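Local coordinates for protein Ala-tRNApro hydrolase ProX (Aeropyrum pernix, PDB 1WDV) that probably deacylates mischarged alanyl-tRNA(Pro), as a freestanding trans-editing partner of prolyl-tRNA synthetase, at residues 10-15 and 140-145; 26-31 and 37-42; 70-73 and 77-80; 91-94 and 98-101. All blocks are in the same frame, centred on the assembly; numbering follows the deposited sequence.

Contact 1 (10-15 and 140-145); sequences KARGLT and VEATGA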
loop_
_atom_site.group_PDB
_atom_site.type_symbol
_atom_site.label_atom_id
_atom_site.label_comp_id
_atom_site.label_asym_id
_atom_site.label_seq_id
_atom_site.Cartn_x
_atom_site.Cartn_y
_atom_site.Cartn_z
ATOM N N LYS A 10 1.917 9.196 -14.653
ATOM C CA LYS A 10 2.298 9.955 -15.835
ATOM C C LYS A 10 3.414 10.964 -15.513
ATOM O O LYS A 10 4.401 11.086 -16.265
ATOM C CB LYS A 10 1.069 10.666 -16.389
ATOM C CG LYS A 10 1.340 11.477 -17.645
ATOM C CD LYS A 10 0.071 12.148 -18.133
ATOM C CE LYS A 10 0.351 13.077 -19.313
ATOM N NZ LYS A 10 -0.916 13.673 -19.846
ATOM N N ALA A 11 3.270 11.678 -14.396
ATOM C CA ALA A 11 4.273 12.668 -14.001
ATOM C C ALA A 11 5.675 12.074 -13.751
ATOM O O ALA A 11 6.692 12.767 -13.919
ATOM C CB ALA A 11 3.780 13.444 -12.763
ATOM N N ARG A 12 5.745 10.805 -13.356
ATOM C CA ARG A 12 7.025 10.153 -13.103
ATOM C C ARG A 12 7.491 9.338 -14.321
ATOM O O ARG A 12 8.585 8.763 -14.302
ATOM C CB ARG A 12 6.947 9.210 -11.879
ATOM C CG ARG A 12 6.502 9.822 -10.533
ATOM C CD ARG A 12 7.329 11.011 -10.079
ATOM N NE ARG A 12 7.002 11.370 -8.692
ATOM C CZ ARG A 12 7.683 10.951 -7.622
ATOM N NH1 ARG A 12 8.739 10.163 -7.759
ATOM N NH2 ARG A 12 7.300 11.305 -6.402
ATOM N N GLY A 13 6.650 9.281 -15.351
ATOM C CA GLY A 13 6.956 8.544 -16.576
ATOM C C GLY A 13 7.067 7.042 -16.389
ATOM O O GLY A 13 7.818 6.369 -17.094
ATOM N N LEU A 14 6.315 6.503 -15.440
ATOM C CA LEU A 14 6.390 5.083 -15.157
ATOM C C LEU A 14 5.422 4.269 -16.003
ATOM O O LEU A 14 4.475 4.823 -16.597
ATOM C CB LEU A 14 6.140 4.860 -13.658
ATOM C CG LEU A 14 7.219 5.511 -12.767
ATOM C CD1 LEU A 14 6.767 5.507 -11.300
ATOM C CD2 LEU A 14 8.537 4.777 -12.935
ATOM N N THR A 15 5.672 2.962 -16.063
ATOM C CA THR A 15 4.856 2.041 -16.853
ATOM C C THR A 15 3.740 1.357 -16.062
ATOM O O THR A 15 3.056 0.476 -16.596
ATOM C CB THR A 15 5.733 0.932 -17.532
ATOM O OG1 THR A 15 6.308 0.061 -16.546
ATOM C CG2 THR A 15 6.859 1.560 -18.348
ATOM N N VAL A 140 10.039 2.046 -4.453
ATOM C CA VAL A 140 11.024 2.479 -3.480
ATOM C C VAL A 140 11.923 3.548 -4.066
ATOM O O VAL A 140 12.136 4.600 -3.438
ATOM C CB VAL A 140 11.839 1.278 -2.967
ATOM C CG1 VAL A 140 12.956 1.735 -2.032
ATOM C CG2 VAL A 140 10.912 0.343 -2.186
ATOM N N GLU A 141 12.421 3.327 -5.272
ATOM C CA GLU A 141 13.326 4.302 -5.858
ATOM C C GLU A 141 12.651 5.652 -6.093
ATOM O O GLU A 141 13.249 6.710 -5.860
ATOM C CB GLU A 141 13.917 3.777 -7.161
ATOM C CG GLU A 141 14.918 4.746 -7.772
ATOM C CD GLU A 141 15.754 4.122 -8.851
ATOM O OE1 GLU A 141 16.567 3.217 -8.528
ATOM O OE2 GLU A 141 15.606 4.539 -10.017
ATOM N N ALA A 142 11.403 5.626 -6.535
ATOM C CA ALA A 142 10.686 6.863 -6.825
ATOM C C ALA A 142 10.290 7.686 -5.613
ATOM O O ALA A 142 10.149 8.905 -5.700
ATOM C CB ALA A 142 9.446 6.551 -7.642
ATOM N N THR A 143 10.168 7.036 -4.466
ATOM C CA THR A 143 9.678 7.719 -3.274
ATOM C C THR A 143 10.653 7.873 -2.122
ATOM O O THR A 143 10.411 8.667 -1.199
ATOM C CB THR A 143 8.476 6.958 -2.714
ATOM O OG1 THR A 143 8.910 5.636 -2.362
ATOM C CG2 THR A 143 7.352 6.865 -3.737
ATOM N N GLY A 144 11.738 7.110 -2.161
ATOM C CA GLY A 144 12.696 7.137 -1.066
ATOM C C GLY A 144 12.147 6.381 0.124
ATOM O O GLY A 144 12.636 6.509 1.257
ATOM N N ALA A 145 11.133 5.557 -0.130
ATOM C CA ALA A 145 10.506 4.783 0.917
ATOM C C ALA A 145 11.491 3.979 1.751
ATOM O O ALA A 145 12.520 3.487 1.259
ATOM C CB ALA A 145 9.475 3.844 0.305
#

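Contact 2 (26-31 and 37-42); sequences RTVAEA and VSESEI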
loop_
_atom_site.group_PDB
_atom_site.type_symbol
_atom_site.label_atom_id
_atom_site.label_comp_id
_atom_site.label_asym_id
_atom_site.label_seq_id
_atom_site.Cartn_x
_atom_site.Cartn_y
_atom_site.Cartn_z
ATOM N N ARG A 26 -13.705 -8.296 -2.303
ATOM C CA ARG A 26 -13.942 -8.134 -0.876
ATOM C C ARG A 26 -12.858 -8.773 -0.030
ATOM O O ARG A 26 -12.791 -8.529 1.183
ATOM C CB ARG A 26 -15.313 -8.722 -0.501
ATOM C CG ARG A 26 -16.513 -8.057 -1.166
ATOM C CD ARG A 26 -17.804 -8.753 -0.738
ATOM N NE ARG A 26 -18.965 -8.237 -1.458
ATOM C CZ ARG A 26 -20.219 -8.642 -1.267
ATOM N NH1 ARG A 26 -20.488 -9.578 -0.366
ATOM N NH2 ARG A 26 -21.203 -8.120 -1.994
ATOM N N THR A 27 -12.024 -9.603 -0.654
ATOM C CA THR A 27 -10.942 -10.262 0.078
ATOM C C THR A 27 -9.680 -10.354 -0.784
ATOM O O THR A 27 -9.728 -10.251 -2.033
ATOM C CB THR A 27 -11.317 -11.709 0.486
ATOM O OG1 THR A 27 -11.507 -12.483 -0.700
ATOM C CG2 THR A 27 -12.613 -11.744 1.310
ATOM N N VAL A 28 -8.546 -10.560 -0.111
ATOM C CA VAL A 28 -7.280 -10.707 -0.815
ATOM C C VAL A 28 -7.318 -11.993 -1.667
ATOM O O VAL A 28 -6.772 -12.032 -2.786
ATOM C CB VAL A 28 -6.093 -10.766 0.177
ATOM C CG1 VAL A 28 -4.815 -11.048 -0.551
ATOM C CG2 VAL A 28 -5.940 -9.456 0.913
ATOM N N ALA A 29 -7.958 -13.044 -1.151
ATOM C CA ALA A 29 -8.066 -14.295 -1.903
ATOM C C ALA A 29 -8.752 -14.031 -3.241
ATOM O O ALA A 29 -8.311 -14.523 -4.284
ATOM C CB ALA A 29 -8.880 -15.350 -1.094
ATOM N N GLU A 30 -9.838 -13.256 -3.208
ATOM C CA GLU A 30 -10.555 -12.982 -4.446
ATOM C C GLU A 30 -9.711 -12.189 -5.440
ATOM O O GLU A 30 -9.691 -12.511 -6.617
ATOM C CB GLU A 30 -11.864 -12.257 -4.119
ATOM C CG GLU A 30 -12.728 -11.878 -5.311
ATOM C CD GLU A 30 -14.063 -11.310 -4.856
ATOM O OE1 GLU A 30 -14.183 -10.990 -3.641
ATOM O OE2 GLU A 30 -14.985 -11.183 -5.703
ATOM N N ALA A 31 -8.998 -11.168 -4.962
ATOM C CA ALA A 31 -8.161 -10.378 -5.851
ATOM C C ALA A 31 -7.063 -11.252 -6.462
ATOM O O ALA A 31 -6.777 -11.190 -7.671
ATOM C CB ALA A 31 -7.548 -9.251 -5.100
ATOM N N VAL A 37 -2.801 -14.696 -9.713
ATOM C CA VAL A 37 -1.545 -14.628 -8.991
ATOM C C VAL A 37 -1.732 -15.159 -7.592
ATOM O O VAL A 37 -2.736 -15.790 -7.319
ATOM C CB VAL A 37 -1.007 -13.180 -8.972
ATOM C CG1 VAL A 37 -0.755 -12.740 -10.424
ATOM C CG2 VAL A 37 -2.014 -12.208 -8.303
ATOM N N SER A 38 -0.749 -14.940 -6.730
ATOM C CA SER A 38 -0.845 -15.424 -5.346
ATOM C C SER A 38 -1.204 -14.281 -4.441
ATOM O O SER A 38 -1.108 -13.126 -4.839
ATOM C CB SER A 38 0.489 -15.994 -4.877
ATOM O OG SER A 38 1.446 -14.954 -4.753
ATOM N N GLU A 39 -1.610 -14.596 -3.215
ATOM C CA GLU A 39 -1.954 -13.531 -2.288
ATOM C C GLU A 39 -0.764 -12.641 -1.974
ATOM O O GLU A 39 -0.934 -11.445 -1.706
ATOM C CB GLU A 39 -2.479 -14.099 -0.973
ATOM C CG GLU A 39 -3.910 -14.600 -1.096
ATOM C CD GLU A 39 -4.531 -14.882 0.253
ATOM O OE1 GLU A 39 -3.992 -14.401 1.273
ATOM O OE2 GLU A 39 -5.558 -15.577 0.298
ATOM N N SER A 40 0.435 -13.215 -2.005
ATOM C CA SER A 40 1.629 -12.434 -1.709
ATOM C C SER A 40 1.873 -11.359 -2.766
ATOM O O SER A 40 2.636 -10.424 -2.526
ATOM C CB SER A 40 2.870 -13.338 -1.571
ATOM O OG SER A 40 3.298 -13.850 -2.827
ATOM N N GLU A 41 1.236 -11.502 -3.918
ATOM C CA GLU A 41 1.359 -10.497 -4.986
ATOM C C GLU A 41 0.291 -9.417 -4.940
ATOM O O GLU A 41 0.311 -8.488 -5.761
ATOM C CB GLU A 41 1.349 -11.165 -6.353
ATOM C CG GLU A 41 2.613 -11.990 -6.525
ATOM C CD GLU A 41 2.477 -13.051 -7.591
ATOM O OE1 GLU A 41 2.898 -12.816 -8.744
ATOM O OE2 GLU A 41 1.955 -14.139 -7.270
ATOM N N ILE A 42 -0.673 -9.559 -4.027
ATOM C CA ILE A 42 -1.719 -8.543 -3.831
ATOM C C ILE A 42 -1.237 -7.794 -2.580
ATOM O O ILE A 42 -1.290 -8.334 -1.463
ATOM C CB ILE A 42 -3.083 -9.162 -3.507
ATOM C CG1 ILE A 42 -3.495 -10.139 -4.610
ATOM C CG2 ILE A 42 -4.120 -8.047 -3.326
ATOM C CD1 ILE A 42 -3.619 -9.530 -6.068
#

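Contact 3 (70-73 and 77-80); sequences SMKE and KPVR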
loop_
_atom_site.group_PDB
_atom_site.type_symbol
_atom_site.label_atom_id
_atom_site.label_comp_id
_atom_site.label_asym_id
_atom_site.label_seq_id
_atom_site.Cartn_x
_atom_site.Cartn_y
_atom_site.Cartn_z
ATOM N N SER A 70 7.330 -4.230 15.177
ATOM C CA SER A 70 8.316 -3.765 14.217
ATOM C C SER A 70 8.099 -2.308 13.820
ATOM O O SER A 70 9.066 -1.570 13.650
ATOM C CB SER A 70 8.330 -4.671 12.975
ATOM O OG SER A 70 8.751 -5.973 13.345
HETATM N N MSE A 71 6.842 -1.882 13.679
HETATM C CA MSE A 71 6.553 -0.501 13.327
HETATM C C MSE A 71 6.844 0.431 14.503
HETATM O O MSE A 71 7.217 1.583 14.299
HETATM C CB MSE A 71 5.087 -0.339 12.881
HETATM C CG MSE A 71 4.836 -0.592 11.413
HETATM SE SE MSE A 71 5.966 0.403 10.262
HETATM C CE MSE A 71 5.323 2.196 10.632
ATOM N N LYS A 72 6.668 -0.072 15.734
ATOM C CA LYS A 72 6.945 0.716 16.926
ATOM C C LYS A 72 8.438 1.010 16.969
ATOM O O LYS A 72 8.852 2.124 17.318
ATOM C CB LYS A 72 6.514 -0.042 18.185
ATOM C CG LYS A 72 6.896 0.648 19.503
ATOM C CD LYS A 72 6.350 -0.166 20.680
ATOM C CE LYS A 72 6.991 0.208 22.027
ATOM N NZ LYS A 72 6.456 1.470 22.625
ATOM N N GLU A 73 9.243 0.011 16.607
ATOM C CA GLU A 73 10.696 0.174 16.574
ATOM C C GLU A 73 11.089 1.137 15.452
ATOM O O GLU A 73 11.918 2.033 15.637
ATOM C CB GLU A 73 11.380 -1.180 16.368
ATOM C CG GLU A 73 11.233 -2.118 17.562
ATOM C CD GLU A 73 11.685 -3.545 17.266
ATOM O OE1 GLU A 73 12.731 -3.715 16.598
ATOM O OE2 GLU A 73 11.000 -4.497 17.715
ATOM N N LYS A 77 8.229 5.291 18.375
ATOM C CA LYS A 77 7.118 5.750 19.209
ATOM C C LYS A 77 6.019 4.698 19.182
ATOM O O LYS A 77 5.966 3.891 18.270
ATOM C CB LYS A 77 6.512 7.042 18.624
ATOM C CG LYS A 77 7.393 8.261 18.712
ATOM C CD LYS A 77 6.759 9.422 17.992
ATOM C CE LYS A 77 7.652 10.658 18.114
ATOM N NZ LYS A 77 7.294 11.661 17.084
ATOM N N PRO A 78 5.120 4.711 20.181
ATOM C CA PRO A 78 4.023 3.745 20.224
ATOM C C PRO A 78 3.186 3.917 18.948
ATOM O O PRO A 78 2.941 5.050 18.518
ATOM C CB PRO A 78 3.236 4.164 21.467
ATOM C CG PRO A 78 4.306 4.785 22.355
ATOM C CD PRO A 78 5.096 5.599 21.358
ATOM N N VAL A 79 2.732 2.816 18.358
ATOM C CA VAL A 79 1.910 2.912 17.140
ATOM C C VAL A 79 0.687 2.016 17.180
ATOM O O VAL A 79 0.565 1.128 18.033
ATOM C CB VAL A 79 2.695 2.508 15.858
ATOM C CG1 VAL A 79 3.843 3.475 15.633
ATOM C CG2 VAL A 79 3.206 1.078 15.969
ATOM N N ARG A 80 -0.222 2.252 16.243
ATOM C CA ARG A 80 -1.413 1.418 16.133
ATOM C C ARG A 80 -1.906 1.527 14.713
ATOM O O ARG A 80 -1.482 2.400 13.968
ATOM C CB ARG A 80 -2.531 1.873 17.089
ATOM C CG ARG A 80 -3.201 3.217 16.729
ATOM C CD ARG A 80 -4.435 3.405 17.611
ATOM N NE ARG A 80 -5.029 4.743 17.510
ATOM C CZ ARG A 80 -5.844 5.162 16.545
ATOM N NH1 ARG A 80 -6.183 4.349 15.559
ATOM N NH2 ARG A 80 -6.351 6.404 16.578
#

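Contact 4 (91-94 and 98-101); sequences TGYP and VPPV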
loop_
_atom_site.group_PDB
_atom_site.type_symbol
_atom_site.label_atom_id
_atom_site.label_comp_id
_atom_site.label_asym_id
_atom_site.label_seq_id
_atom_site.Cartn_x
_atom_site.Cartn_y
_atom_site.Cartn_z
ATOM N N THR A 91 -6.325 9.846 4.209
ATOM C CA THR A 91 -5.750 9.624 2.885
ATOM C C THR A 91 -6.566 10.183 1.743
ATOM O O THR A 91 -6.015 10.557 0.706
ATOM C CB THR A 91 -5.540 8.116 2.552
ATOM O OG1 THR A 91 -6.809 7.479 2.449
ATOM C CG2 THR A 91 -4.732 7.395 3.635
ATOM N N GLY A 92 -7.881 10.228 1.941
ATOM C CA GLY A 92 -8.773 10.691 0.898
ATOM C C GLY A 92 -9.157 9.571 -0.069
ATOM O O GLY A 92 -9.759 9.826 -1.119
ATOM N N TYR A 93 -8.800 8.333 0.254
ATOM C CA TYR A 93 -9.137 7.191 -0.609
ATOM C C TYR A 93 -9.994 6.191 0.152
ATOM O O TYR A 93 -9.930 6.103 1.370
ATOM C CB TYR A 93 -7.876 6.501 -1.090
ATOM C CG TYR A 93 -7.034 7.377 -1.985
ATOM C CD1 TYR A 93 -5.939 8.095 -1.479
ATOM C CD2 TYR A 93 -7.319 7.467 -3.327
ATOM C CE1 TYR A 93 -5.143 8.873 -2.324
ATOM C CE2 TYR A 93 -6.537 8.234 -4.170
ATOM C CZ TYR A 93 -5.455 8.929 -3.673
ATOM O OH TYR A 93 -4.683 9.652 -4.562
ATOM N N PRO A 94 -10.785 5.391 -0.573
ATOM C CA PRO A 94 -11.644 4.417 0.100
ATOM C C PRO A 94 -10.909 3.227 0.713
ATOM O O PRO A 94 -9.879 2.796 0.213
ATOM C CB PRO A 94 -12.640 4.035 -0.991
ATOM C CG PRO A 94 -11.851 4.168 -2.259
ATOM C CD PRO A 94 -11.043 5.434 -2.028
ATOM N N VAL A 98 -6.785 2.090 -1.069
ATOM C CA VAL A 98 -5.691 2.998 -0.682
ATOM C C VAL A 98 -4.442 2.710 -1.493
ATOM O O VAL A 98 -3.914 1.613 -1.427
ATOM C CB VAL A 98 -5.366 2.855 0.817
ATOM C CG1 VAL A 98 -4.247 3.827 1.252
ATOM C CG2 VAL A 98 -6.632 3.168 1.636
ATOM N N PRO A 99 -3.970 3.682 -2.284
ATOM C CA PRO A 99 -2.768 3.506 -3.103
ATOM C C PRO A 99 -1.496 3.783 -2.304
ATOM O O PRO A 99 -1.540 4.411 -1.256
ATOM C CB PRO A 99 -2.960 4.519 -4.220
ATOM C CG PRO A 99 -3.625 5.695 -3.450
ATOM C CD PRO A 99 -4.580 5.013 -2.490
ATOM N N PRO A 100 -0.333 3.319 -2.807
ATOM C CA PRO A 100 0.942 3.546 -2.120
ATOM C C PRO A 100 1.614 4.845 -2.592
ATOM O O PRO A 100 2.706 5.204 -2.145
ATOM C CB PRO A 100 1.747 2.291 -2.496
ATOM C CG PRO A 100 1.309 2.045 -3.900
ATOM C CD PRO A 100 -0.205 2.263 -3.838
ATOM N N VAL A 101 0.958 5.550 -3.506
ATOM C CA VAL A 101 1.467 6.816 -4.021
ATOM C C VAL A 101 0.305 7.795 -4.119
ATOM O O VAL A 101 -0.867 7.400 -3.995
ATOM C CB VAL A 101 2.093 6.653 -5.432
ATOM C CG1 VAL A 101 3.293 5.721 -5.368
ATOM C CG2 VAL A 101 1.047 6.132 -6.435
#

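Contact 1 (10-15 and 140-145)
Arg12 and Ala142 carry this contact, joining the last turns of helices 4-12 and 136-143 at the protein surface. Val140 opens the second segment, its side chain on Val111 of strand 108-112 and its carbonyl oxygen accepting from both Thr143 N and Gly144 N, the latter at 2.8 Å. Ala142 comes next and takes the one hydrogen bond between the segments: Arg12 NH1 donates to Ala142 O at 2.8 Å, with a nearly straight N-H...O angle of 166°. The oxygen sits at the guanidinium edge, practically in the plane of that group, whereas NH1 approaches from above the carbonyl plane, 37° out of it. Ala142 CB lies alongside the same nitrogen, 3.7 Å from NH1, and also touches Trp8 of the first helix. Arg12 reaches this position by a bend early in its chain (chi2 -55°), beyond which it runs on toward the last turn of helix 136-143. At Thr143 the helix ends, and OG1 accepts from Ala145 N at 3.2 Å in an ST turn; the hydroxyl is also bonded to Leu139 O. Gly144 leaves the helix with positive phi, and Ala145 turns in against Leu109 and Val111. The first segment finishes its helix comparably, with a Schellman motif at Gly13, after which Leu14 packs on Trp8. The cationic guanidinium beside a carbonyl of the final turn would probably be favoured by the negative end of the helix dipole. The arrangement is an arginine bonding the C-terminal end of a neighbouring helix, here tying the first helix to the last.

Contact 2 (26-31 and 37-42)
Val28 lays its CG1 methyl across the aliphatic part of Glu39, 3.7 Å from Glu39 CG, the two side chains meeting at a slant. That methyl stands anti to the backbone N (chi1 175°), which aims it at the other segment, and it also meets Ile42 CB at 3.9 Å. Beyond CG the Glu39 chain is extended, carrying its carboxylate over the first turn of helix 28-35, where OE2 rests 3.6 Å from Ala29 CA and equally near Ala29 CB. No hydrogen bond forms there, although the positive end of the helix dipole probably makes the site congenial to an anion. With an alanine in place of Glu39, one flank of Val28 CG1 would probably be uncovered and the start of the helix left without this nearby negative charge. The contact belongs to a helix-to-strand connection: helix 28-35 opens at the N-cap Thr27, whose OG1 accepts from Glu30 N at 3.1 Å, and the chain then comes back through a 3-10 turn at 39-41 before entering strand 43-50. Glu41 OE2 fixes that turn by accepting from both Ser38 N and Ser38 OG, the hydroxyl at 2.7 Å on its anti lone pair. On the inner side Ile42 packs against the helix. Its CG2 lies 4.0 Å from Ala31 CB and its CD1 3.9 Å from Ala31 C, while Ala32, Leu35 and Tyr122 also touch the same side chain.

Contact 3 (70-73 and 77-80)
The one hydrogen bond between these segments is a weak one, from Lys77 N to Lys72 O, at 3.4 Å and bent to 123°. Lys77 O also leans on Lys72: it receives a CA-H...O contact from Lys72 CA at 3.6 Å, and Lys72 CG lies at the same distance from it. With CG anti to the backbone N (chi1 174°), the Lys72 chain extends alongside this carbonyl, then bends at its last torsion so that NZ comes over the Pro78 ring, 4.0 Å from CG of that proline. Toward the interior the chemistry becomes apolar. Val79 presses its CG2 methyl against the helix, 3.7 Å from Lys72 N and 3.9 Å from Met71 CB. Met71, present as selenomethionine, is buried and continues inward to Tyr56, Val58 and Val150. Arg80 turns its side chain away to a salt bridge with Glu86. Its backbone pairs with Leu49, so that strand 79-81 joins strand 43-50 in antiparallel fashion. This is a short helix-to-strand connection of an alpha/beta fold, by which helix 68-75 leads directly into an outermost strand of the mixed five-stranded sheet.

Contact 4 (91-94 and 98-101)
Tyr93 and Pro99 form the tight part of this contact, with the proline ring seated over one face of the phenol. Pro99 CD stands 3.6 Å from the ring centroid and 18° off the normal, a CH-pi contact, and comes within 3.4 Å of Tyr93 CG. Farther out along the phenol Pro99 CG takes over, 3.7 Å from Tyr93 CZ, so both methylenes cover the aromatic surface, the two side chains crossing almost squarely. Tyr93 CG lies beside the backbone N, anti to the carbonyl carbon (chi1 -65°), which turns the ring toward Pro99. Its hydroxyl is bonded to Ala102 O, and Lys4 and Val5 of helix 4-12 also touch the ring. A leucine in place of Tyr93 would probably deprive Pro99 of its flat aromatic seat and leave Ala102 O without this hydroxyl donor. Packing is looser between Val98 and Thr91, whose CG1 and CG2 are 4.3 Å apart. The more solvent-accessible side is at Pro94, where Pro94 O comes within 3.4 Å of Val98 N but at an angle too poor for a hydrogen bond, and within 3.6 Å of Val98 CG2. The turn leading out of helix 84-91 is fastened from within, Thr91 OG1 accepting from Tyr93 N at 3.1 Å in an ST turn and bonding Val87 O as well, while Val98 O bonds Thr45. Gly92 allows that exit, since any side chain would strike the preceding carbonyl. With these polar groups bonded to neighbours and no hydrogen bond joining the segments, their association depends on dispersion and CH-pi attraction.

Overall arrangement
Contact 4 is the buried one, its centre about 8 Å from the centre of the chain, and is held by apolar and CH-pi packing; contacts 1 and 3 lie at the surface and use polar bonds, good in the first and weak in the second. Contact 2 is intermediate, with a carboxylate on its outer side and an isoleucine within. Contacts 2 and 3 each join a helix to the chain leading into a strand of the same five-stranded sheet, at strands 43-50 and 79-81, which pair with each other. Contact 1 links segments far apart in sequence, and the other three are nested inside its loop. Helices 4-12 and 136-143, joined by contact 1, also pack on contact 4.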